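Local atomic coordinates of putative thioesterase (Novosphingobium aromaticivorans, PDB entry 3CJY), a protein that is a putative acyl-CoA thioesterase, probably hydrolysing the thioester bond of acyl-CoA substrates, and binds a calcium ion. Residues F184-L188 against G236-L240. Sequence-based numbering, arbitrary orientation.
Sequences FADFL and GQVTL
Leu188 sets its two methyls on the backbone of 236-240: CD1 lies 3.5 Å from Gly236 C, and CD2 is 3.6 Å from Gln237 O. Glycine suits this spot, because a beta carbon on Gly236 would collide with CD2. Val238 and Leu240 supply the aliphatic pairs. Val238 CG1, held between the backbone N and the carbonyl carbon (chi1 59°), meets Leu188 CD1 and Ala185 CB, each at 4.0 Å, and also comes up to the backbone, 3.7 Å from Ala185 O. Further on, Leu240 turns both methyls to Phe184 CB, CD2 at 4.0 Å, and its CD1 also lies 3.9 Å from Ala185 N. In a hotdog fold an antiparallel sheet wraps around a central helix, and here the end of helix 178-185 and the turn into helix 188-196 rest on strand 233-241 in this way. Replacing Leu188 with an alanine would probably open a gap over Gly236 and leave Val238 CG1 without one of its apolar neighbours. Beyond the contact, the Phe184 ring swings away toward Leu168 and Cys220, while Met224 of strand 220-230 touches both Leu188 and Val238.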
ATOM      1  N   PHE A 184      12.197   5.912  -6.710  1.00 13.31           N
ATOM      2  CA  PHE A 184      11.724   7.252  -6.407  1.00 13.65           C
ATOM      3  C   PHE A 184      10.599   7.285  -5.367  1.00 13.87           C
ATOM      4  O   PHE A 184      10.438   8.257  -4.607  1.00 14.64           O
ATOM      5  CB  PHE A 184      11.284   7.978  -7.686  1.00 13.61           C
ATOM      6  CG  PHE A 184      12.425   8.343  -8.613  1.00 13.07           C
ATOM      7  CD1 PHE A 184      13.733   8.451  -8.140  1.00 13.59           C
ATOM      8  CD2 PHE A 184      12.163   8.741  -9.917  1.00 15.36           C
ATOM      9  CE1 PHE A 184      14.764   8.931  -8.988  1.00 15.98           C
ATOM     10  CE2 PHE A 184      13.199   9.170 -10.774  1.00 14.65           C
ATOM     11  CZ  PHE A 184      14.498   9.229 -10.291  1.00 16.33           C
ATOM     12  N   ALA A 185       9.794   6.214  -5.348  1.00 12.81           N
ATOM     13  CA  ALA A 185       8.720   6.050  -4.372  1.00 13.46           C
ATOM     14  C   ALA A 185       9.291   6.009  -2.944  1.00 15.34           C
ATOM     15  O   ALA A 185       8.654   6.425  -1.999  1.00 17.23           O
ATOM     16  CB  ALA A 185       7.881   4.732  -4.634  1.00 13.56           C
ATOM     17  N   ASP A 186      10.514   5.486  -2.809  1.00 14.76           N
ATOM     18  CA  ASP A 186      11.154   5.374  -1.485  1.00 14.03           C
ATOM     19  C   ASP A 186      11.923   6.624  -1.042  1.00 14.06           C
ATOM     20  O   ASP A 186      12.824   6.557  -0.195  1.00 13.66           O
ATOM     21  CB  ASP A 186      12.003   4.131  -1.404  1.00 13.09           C
ATOM     22  CG  ASP A 186      12.352   3.733   0.049  1.00 16.00           C
ATOM     23  OD1 ASP A 186      11.482   3.818   0.926  1.00 15.69           O
ATOM     24  OD2 ASP A 186      13.514   3.341   0.302  1.00 16.46           O
ATOM     25  N   PHE A 187      11.512   7.771  -1.566  1.00 13.31           N
ATOM     26  CA  PHE A 187      11.978   9.052  -1.073  1.00 13.63           C
ATOM     27  C   PHE A 187      11.083   9.582   0.089  1.00 14.07           C
ATOM     28  O   PHE A 187      11.324  10.631   0.666  1.00 14.61           O
ATOM     29  CB  PHE A 187      12.059  10.075  -2.202  1.00 14.40           C
ATOM     30  CG  PHE A 187      13.362  10.061  -2.951  1.00 13.89           C
ATOM     31  CD1 PHE A 187      13.782   8.923  -3.626  1.00 15.52           C
ATOM     32  CD2 PHE A 187      14.146  11.218  -3.007  1.00 15.02           C
ATOM     33  CE1 PHE A 187      14.967   8.889  -4.303  1.00 15.02           C
ATOM     34  CE2 PHE A 187      15.343  11.210  -3.716  1.00 15.78           C
ATOM     35  CZ  PHE A 187      15.741  10.039  -4.374  1.00 14.47           C
ATOM     36  N   LEU A 188      10.102   8.784   0.496  1.00 13.53           N
ATOM     37  CA  LEU A 188       9.204   9.213   1.582  1.00 12.59           C
ATOM     38  C   LEU A 188       9.938   9.458   2.895  1.00 14.12           C
ATOM     39  O   LEU A 188       9.494  10.281   3.661  1.00 13.95           O
ATOM     40  CB  LEU A 188       8.002   8.276   1.779  1.00 13.02           C
ATOM     41  CG  LEU A 188       6.833   8.569   0.863  1.00 11.33           C
ATOM     42  CD1 LEU A 188       5.840   7.431   0.823  1.00 14.86           C
ATOM     43  CD2 LEU A 188       6.156   9.894   1.279  1.00 12.75           C
ATOM     44  N   GLY A 236       3.258   7.457   5.048  1.00 13.41           N
ATOM     45  CA  GLY A 236       3.376   8.355   3.911  1.00 12.51           C
ATOM     46  C   GLY A 236       2.851   7.724   2.642  1.00 13.17           C
ATOM     47  O   GLY A 236       2.830   6.513   2.468  1.00 13.12           O
ATOM     48  N   GLN A 237       2.453   8.624   1.749  1.00 12.98           N
ATOM     49  CA  GLN A 237       1.985   8.305   0.420  1.00 12.55           C
ATOM     50  C   GLN A 237       2.697   9.203  -0.587  1.00 11.28           C
ATOM     51  O   GLN A 237       3.019  10.381  -0.318  1.00 12.45           O
ATOM     52  CB  GLN A 237       0.490   8.534   0.325  1.00 13.29           C
ATOM     53  CG  GLN A 237      -0.332   7.517   1.148  1.00 13.79           C
ATOM     54  CD  GLN A 237      -0.414   7.851   2.599  1.00 15.02           C
ATOM     55  OE1 GLN A 237      -0.640   8.993   2.932  1.00 17.02           O
ATOM     56  NE2 GLN A 237      -0.258   6.849   3.472  1.00 17.35           N
ATOM     57  N   VAL A 238       2.866   8.628  -1.757  1.00 11.69           N
ATOM     58  CA  VAL A 238       3.575   9.296  -2.890  1.00 12.88           C
ATOM     59  C   VAL A 238       2.922   9.001  -4.228  1.00 13.26           C
ATOM     60  O   VAL A 238       2.394   7.901  -4.450  1.00 12.85           O
ATOM     61  CB  VAL A 238       5.076   8.894  -2.960  1.00 12.52           C
ATOM     62  CG1 VAL A 238       5.255   7.365  -3.129  1.00 12.78           C
ATOM     63  CG2 VAL A 238       5.823   9.661  -4.034  1.00 11.97           C
ATOM     64  N   THR A 239       2.887  10.028  -5.069  1.00 12.48           N
ATOM     65  CA  THR A 239       2.462   9.903  -6.468  1.00 12.18           C
ATOM     66  C   THR A 239       3.671  10.347  -7.282  1.00 12.41           C
ATOM     67  O   THR A 239       4.332  11.349  -6.953  1.00 12.65           O
ATOM     68  CB  THR A 239       1.239  10.764  -6.808  1.00 12.15           C
ATOM     69  OG1 THR A 239       0.129  10.414  -5.978  1.00 13.09           O
ATOM     70  CG2 THR A 239       0.824  10.621  -8.275  1.00 12.59           C
ATOM     71  N   LEU A 240       3.968   9.531  -8.280  1.00 12.33           N
ATOM     72  CA  LEU A 240       5.040   9.752  -9.234  1.00 11.86           C
ATOM     73  C   LEU A 240       4.440  10.128 -10.585  1.00 12.31           C
ATOM     74  O   LEU A 240       3.689   9.354 -11.217  1.00 13.08           O
ATOM     75  CB  LEU A 240       5.920   8.517  -9.352  1.00 14.03           C
ATOM     76  CG  LEU A 240       6.575   8.037  -8.047  1.00 13.70           C
ATOM     77  CD1 LEU A 240       7.376   6.738  -8.314  1.00 14.68           C
ATOM     78  CD2 LEU A 240       7.494   9.118  -7.472  1.00 13.50           C
TER